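Local coordinates for protein (R)-S-adenosyl-L-methionine hydrolase (Thermus thermophilus, PDB 2CW5) that catalyses the hydrolysis of S-adenosyl-L-methionine to adenosine and L-methionine, and has neither chlorinase nor fluorinase activity, at residues R237-A240 / R241-L244; G94-T97 / L98-L102. All blocks are in the same frame, centred on the assembly; numbering follows the deposited sequence.

Interaction 1: residues R237-A240 / R241-L244; sequences RGSA and REAL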
ATOM      1  N   ARG C 237      19.817 -14.127  -2.509  1.00 48.23           N
ATOM      2  CA  ARG C 237      19.418 -13.255  -3.609  1.00 49.71           C
ATOM      3  C   ARG C 237      18.602 -14.024  -4.643  1.00 49.02           C
ATOM      4  O   ARG C 237      18.829 -13.907  -5.848  1.00 49.48           O
ATOM      5  CB  ARG C 237      20.654 -12.636  -4.273  1.00 51.66           C
ATOM      6  CG  ARG C 237      21.138 -11.332  -3.639  1.00 54.56           C
ATOM      7  CD  ARG C 237      21.347 -11.456  -2.137  1.00 58.62           C
ATOM      8  NE  ARG C 237      21.908 -10.231  -1.567  1.00 62.69           N
ATOM      9  CZ  ARG C 237      22.037 -10.000  -0.263  1.00 63.90           C
ATOM     10  NH1 ARG C 237      21.640 -10.908   0.621  1.00 64.70           N
ATOM     11  NH2 ARG C 237      22.568  -8.860   0.159  1.00 65.21           N
ATOM     12  N   GLY C 238      17.649 -14.814  -4.158  1.00 47.31           N
ATOM     13  CA  GLY C 238      16.810 -15.594  -5.045  1.00 43.70           C
ATOM     14  C   GLY C 238      15.546 -16.071  -4.359  1.00 42.47           C
ATOM     15  O   GLY C 238      15.330 -15.811  -3.174  1.00 41.70           O
ATOM     16  N   SER C 239      14.710 -16.777  -5.112  1.00 39.79           N
ATOM     17  CA  SER C 239      13.453 -17.299  -4.597  1.00 38.15           C
ATOM     18  C   SER C 239      13.508 -18.817  -4.462  1.00 36.49           C
ATOM     19  O   SER C 239      13.544 -19.538  -5.463  1.00 35.67           O
ATOM     20  CB  SER C 239      12.310 -16.899  -5.533  1.00 38.94           C
ATOM     21  OG  SER C 239      11.081 -17.477  -5.133  1.00 39.24           O
ATOM     22  N   ALA C 240      13.525 -19.301  -3.222  1.00 33.85           N
ATOM     23  CA  ALA C 240      13.559 -20.737  -2.969  1.00 30.97           C
ATOM     24  C   ALA C 240      12.364 -21.368  -3.667  1.00 30.20           C
ATOM     25  O   ALA C 240      12.457 -22.467  -4.208  1.00 29.62           O
ATOM     26  CB  ALA C 240      13.491 -21.014  -1.470  1.00 29.93           C
ATOM     27  N   ARG C 241      11.241 -20.657  -3.642  1.00 30.87           N
ATOM     28  CA  ARG C 241      10.013 -21.123  -4.275  1.00 33.27           C
ATOM     29  C   ARG C 241      10.262 -21.365  -5.764  1.00 35.49           C
ATOM     30  O   ARG C 241       9.954 -22.433  -6.287  1.00 34.64           O
ATOM     31  CB  ARG C 241       8.912 -20.077  -4.100  1.00 34.57           C
ATOM     32  CG  ARG C 241       7.538 -20.516  -4.580  1.00 38.00           C
ATOM     33  CD  ARG C 241       6.508 -19.430  -4.331  1.00 40.90           C
ATOM     34  NE  ARG C 241       5.145 -19.932  -4.462  1.00 44.11           N
ATOM     35  CZ  ARG C 241       4.054 -19.224  -4.180  1.00 47.10           C
ATOM     36  NH1 ARG C 241       4.162 -17.973  -3.753  1.00 47.35           N
ATOM     37  NH2 ARG C 241       2.853 -19.772  -4.311  1.00 47.97           N
ATOM     38  N   GLU C 242      10.833 -20.364  -6.432  1.00 37.71           N
ATOM     39  CA  GLU C 242      11.125 -20.444  -7.862  1.00 41.36           C
ATOM     40  C   GLU C 242      12.277 -21.395  -8.167  1.00 41.21           C
ATOM     41  O   GLU C 242      12.103 -22.404  -8.849  1.00 42.10           O
ATOM     42  CB  GLU C 242      11.482 -19.060  -8.413  1.00 43.77           C
ATOM     43  CG  GLU C 242      10.416 -17.991  -8.242  1.00 48.17           C
ATOM     44  CD  GLU C 242      10.806 -16.681  -8.914  1.00 51.91           C
ATOM     45  OE1 GLU C 242      10.974 -16.676 -10.154  1.00 54.47           O
ATOM     46  OE2 GLU C 242      10.952 -15.658  -8.208  1.00 52.40           O
ATOM     47  N   ALA C 243      13.456 -21.056  -7.656  1.00 41.27           N
ATOM     48  CA  ALA C 243      14.662 -21.847  -7.878  1.00 40.62           C
ATOM     49  C   ALA C 243      14.518 -23.335  -7.563  1.00 40.73           C
ATOM     50  O   ALA C 243      15.028 -24.179  -8.305  1.00 39.56           O
ATOM     51  CB  ALA C 243      15.817 -21.257  -7.079  1.00 40.38           C
ATOM     52  N   LEU C 244      13.828 -23.662  -6.472  1.00 39.99           N
ATOM     53  CA  LEU C 244      13.657 -25.057  -6.082  1.00 39.70           C
ATOM     54  C   LEU C 244      12.290 -25.640  -6.436  1.00 38.73           C
ATOM     55  O   LEU C 244      12.008 -26.799  -6.133  1.00 39.18           O
ATOM     56  CB  LEU C 244      13.906 -25.212  -4.580  1.00 41.14           C
ATOM     57  CG  LEU C 244      15.207 -24.600  -4.053  1.00 42.54           C
ATOM     58  CD1 LEU C 244      15.357 -24.925  -2.576  1.00 43.21           C
ATOM     59  CD2 LEU C 244      16.394 -25.134  -4.839  1.00 43.10           C
TER
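S239 and E242 face each other across the first turn of the short helix that starts at A240. The serine CB points at the turn, and with its hydroxyl set opposite the backbone N (chi1 175°), OG swings over to the amide N of E242 and accepts a rather long but fairly straight hydrogen bond of 3.2 Å from it, the N-H...O angle being 164°. E242 comes back over the same serine: CG lies 3.2 Å from S239 OG, and the extended chain carries the carboxylate past it until OE2 is 3.2 Å from S239 CB. The glutamate chain thus packs against both CB and OG of the serine.

S239 is the N-cap of helix 240-243 in the C-terminal domain, the place where a short hydroxyl side chain can stand in for the carbonyl that a preceding turn would supply. Its own carbonyl opens the helical ladder, A243 N donating to S239 O at 2.7 Å. In the next rung L244 N bonds to A240 O at 2.9 Å.

A240 is small enough to tuck its CB against V235, a probable adenosine-binding residue, while A243 rests on V235 too and L244 on V233, both on strand 231-235. R241 instead sends an extended chain away from the turn, which suits a long charged residue on the outer side; its guanidinium makes a long, weak ion pair with E248.

Interaction 2: residues G94-T97 / L98-L102; sequences GLFT and LAWLL
F96 and W100 meet beside a type I beta turn from G94 to T97. G94 opens it with a positive phi (91°), where a side chain would jam against the preceding carbonyl, and its O accepts from T97 N and T97 OG1. A water donates to L95 O (2.8 Å) and accepts from A99 N, bridging the turn and the segment that follows. F96 points its CB at W100, 3.5 Å from the centroid of the indole six-membered ring and over its face, a CH-pi contact. With CG anti to the carbonyl carbon (chi1 -64°), the phenyl leads away, the two ring planes at 32°, while CB stays over the indole. F96 O also lies over an indole face and accepts from W100 N at 2.9 Å. Replacing W100 with an alanine is likely to strip F96 CB of its aromatic cover and open a gap beside Y88, whose ring the indole meets edge-to-face. T97 closes the turn; its OG1, 2.6 Å from G94 O, also bonds to L166 N, satisfying the buried hydroxyl. A type I turn running into a weakly bonded helix, with L98 and L102 on helix 45-55, is the buried connection between strands 87-89 and 107-110 of the N-terminal mixed sheet.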
ATOM      1  N   GLY C  94     -10.478 -20.781   9.600  1.00 19.06           N
ATOM      2  CA  GLY C  94      -9.169 -21.269   9.996  1.00 19.78           C
ATOM      3  C   GLY C  94      -8.045 -20.254   9.902  1.00 19.32           C
ATOM      4  O   GLY C  94      -6.899 -20.562  10.232  1.00 18.22           O
ATOM      5  N   LEU C  95      -8.373 -19.053   9.442  1.00 17.96           N
ATOM      6  CA  LEU C  95      -7.404 -17.971   9.316  1.00 18.84           C
ATOM      7  C   LEU C  95      -6.601 -17.765  10.611  1.00 18.77           C
ATOM      8  O   LEU C  95      -5.391 -17.522  10.576  1.00 19.08           O
ATOM      9  CB  LEU C  95      -8.145 -16.677   8.962  1.00 20.30           C
ATOM     10  CG  LEU C  95      -7.402 -15.337   9.020  1.00 23.79           C
ATOM     11  CD1 LEU C  95      -6.197 -15.377   8.103  1.00 23.84           C
ATOM     12  CD2 LEU C  95      -8.344 -14.216   8.603  1.00 24.44           C
ATOM     13  N   PHE C  96      -7.284 -17.867  11.748  1.00 18.32           N
ATOM     14  CA  PHE C  96      -6.661 -17.656  13.058  1.00 17.97           C
ATOM     15  C   PHE C  96      -6.028 -18.897  13.715  1.00 17.96           C
ATOM     16  O   PHE C  96      -5.634 -18.836  14.875  1.00 18.23           O
ATOM     17  CB  PHE C  96      -7.701 -17.072  14.024  1.00 19.75           C
ATOM     18  CG  PHE C  96      -8.207 -15.702  13.639  1.00 20.69           C
ATOM     19  CD1 PHE C  96      -7.379 -14.590  13.717  1.00 20.14           C
ATOM     20  CD2 PHE C  96      -9.526 -15.526  13.224  1.00 21.57           C
ATOM     21  CE1 PHE C  96      -7.851 -13.312  13.388  1.00 18.68           C
ATOM     22  CE2 PHE C  96     -10.014 -14.255  12.892  1.00 21.00           C
ATOM     23  CZ  PHE C  96      -9.171 -13.144  12.977  1.00 18.44           C
ATOM     24  N   THR C  97      -5.925 -20.005  12.981  1.00 19.22           N
ATOM     25  CA  THR C  97      -5.382 -21.258  13.524  1.00 18.50           C
ATOM     26  C   THR C  97      -4.073 -21.151  14.310  1.00 18.71           C
ATOM     27  O   THR C  97      -3.981 -21.614  15.455  1.00 18.37           O
ATOM     28  CB  THR C  97      -5.180 -22.304  12.405  1.00 19.88           C
ATOM     29  OG1 THR C  97      -6.438 -22.584  11.779  1.00 20.72           O
ATOM     30  CG2 THR C  97      -4.622 -23.596  12.980  1.00 21.90           C
ATOM     31  N   LEU C  98      -3.059 -20.557  13.696  1.00 18.16           N
ATOM     32  CA  LEU C  98      -1.762 -20.418  14.350  1.00 18.10           C
ATOM     33  C   LEU C  98      -1.809 -19.432  15.514  1.00 18.15           C
ATOM     34  O   LEU C  98      -1.226 -19.681  16.574  1.00 18.60           O
ATOM     35  CB  LEU C  98      -0.710 -20.015  13.312  1.00 17.10           C
ATOM     36  CG  LEU C  98      -0.491 -21.104  12.250  1.00 18.92           C
ATOM     37  CD1 LEU C  98       0.527 -20.637  11.225  1.00 20.23           C
ATOM     38  CD2 LEU C  98      -0.014 -22.398  12.919  1.00 21.44           C
ATOM     39  N   ALA C  99      -2.509 -18.317  15.331  1.00 17.29           N
ATOM     40  CA  ALA C  99      -2.641 -17.334  16.399  1.00 18.08           C
ATOM     41  C   ALA C  99      -3.221 -18.027  17.628  1.00 20.72           C
ATOM     42  O   ALA C  99      -2.803 -17.783  18.762  1.00 19.74           O
ATOM     43  CB  ALA C  99      -3.575 -16.209  15.966  1.00 17.23           C
ATOM     44  N   TRP C 100      -4.194 -18.897  17.384  1.00 19.96           N
ATOM     45  CA  TRP C 100      -4.861 -19.608  18.457  1.00 20.57           C
ATOM     46  C   TRP C 100      -3.986 -20.621  19.189  1.00 20.95           C
ATOM     47  O   TRP C 100      -4.348 -21.083  20.271  1.00 20.88           O
ATOM     48  CB  TRP C 100      -6.153 -20.245  17.927  1.00 19.19           C
ATOM     49  CG  TRP C 100      -7.205 -19.200  17.624  1.00 20.19           C
ATOM     50  CD1 TRP C 100      -7.257 -17.924  18.118  1.00 20.53           C
ATOM     51  CD2 TRP C 100      -8.376 -19.359  16.815  1.00 19.26           C
ATOM     52  NE1 TRP C 100      -8.383 -17.286  17.670  1.00 21.22           N
ATOM     53  CE2 TRP C 100      -9.090 -18.142  16.869  1.00 20.67           C
ATOM     54  CE3 TRP C 100      -8.891 -20.413  16.047  1.00 20.29           C
ATOM     55  CZ2 TRP C 100     -10.294 -17.946  16.187  1.00 22.10           C
ATOM     56  CZ3 TRP C 100     -10.090 -20.219  15.367  1.00 20.16           C
ATOM     57  CH2 TRP C 100     -10.778 -18.991  15.442  1.00 20.63           C
ATOM     58  N   LEU C 101      -2.834 -20.962  18.613  1.00 21.16           N
ATOM     59  CA  LEU C 101      -1.910 -21.871  19.287  1.00 21.55           C
ATOM     60  C   LEU C 101      -1.216 -21.060  20.375  1.00 21.90           C
ATOM     61  O   LEU C 101      -0.785 -21.596  21.392  1.00 23.05           O
ATOM     62  CB  LEU C 101      -0.852 -22.412  18.323  1.00 20.94           C
ATOM     63  CG  LEU C 101      -1.289 -23.471  17.313  1.00 20.16           C
ATOM     64  CD1 LEU C 101      -0.120 -23.810  16.393  1.00 22.57           C
ATOM     65  CD2 LEU C 101      -1.774 -24.719  18.065  1.00 19.99           C
ATOM     66  N   LEU C 102      -1.107 -19.757  20.145  1.00 21.94           N
ATOM     67  CA  LEU C 102      -0.472 -18.863  21.102  1.00 22.46           C
ATOM     68  C   LEU C 102      -1.511 -18.355  22.102  1.00 23.52           C
ATOM     69  O   LEU C 102      -1.180 -18.035  23.246  1.00 23.19           O
ATOM     70  CB  LEU C 102       0.147 -17.665  20.375  1.00 23.91           C
ATOM     71  CG  LEU C 102       1.155 -17.943  19.252  1.00 26.24           C
ATOM     72  CD1 LEU C 102       1.533 -16.629  18.580  1.00 27.71           C
ATOM     73  CD2 LEU C 102       2.388 -18.639  19.807  1.00 28.68           C
TER
HETATM   74  O   HOH W   1      -3.273 -17.775  12.419  1.00 11.81           O

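Interactions 1 and 2 lie in different domains of one chain, C-terminal and N-terminal respectively, with centres 28 Å apart and nearest atoms about 16 Å apart, so they do not touch. Both turn the chain into a short helix, but 237-244 is at the surface and 94-102 is buried. Interaction 1 is the nearer to predicted ligand residues: the side chain of A240 is about 4 Å from that of V235 and about 5 Å from that of N186, both probable adenosine binders. In interaction 2 the F96 side chain stands about 10 Å from that of D70, probably important for activity, and the L98 side chain about 11 Å from that of E232, a probable S-adenosyl-L-methionine-binding residue.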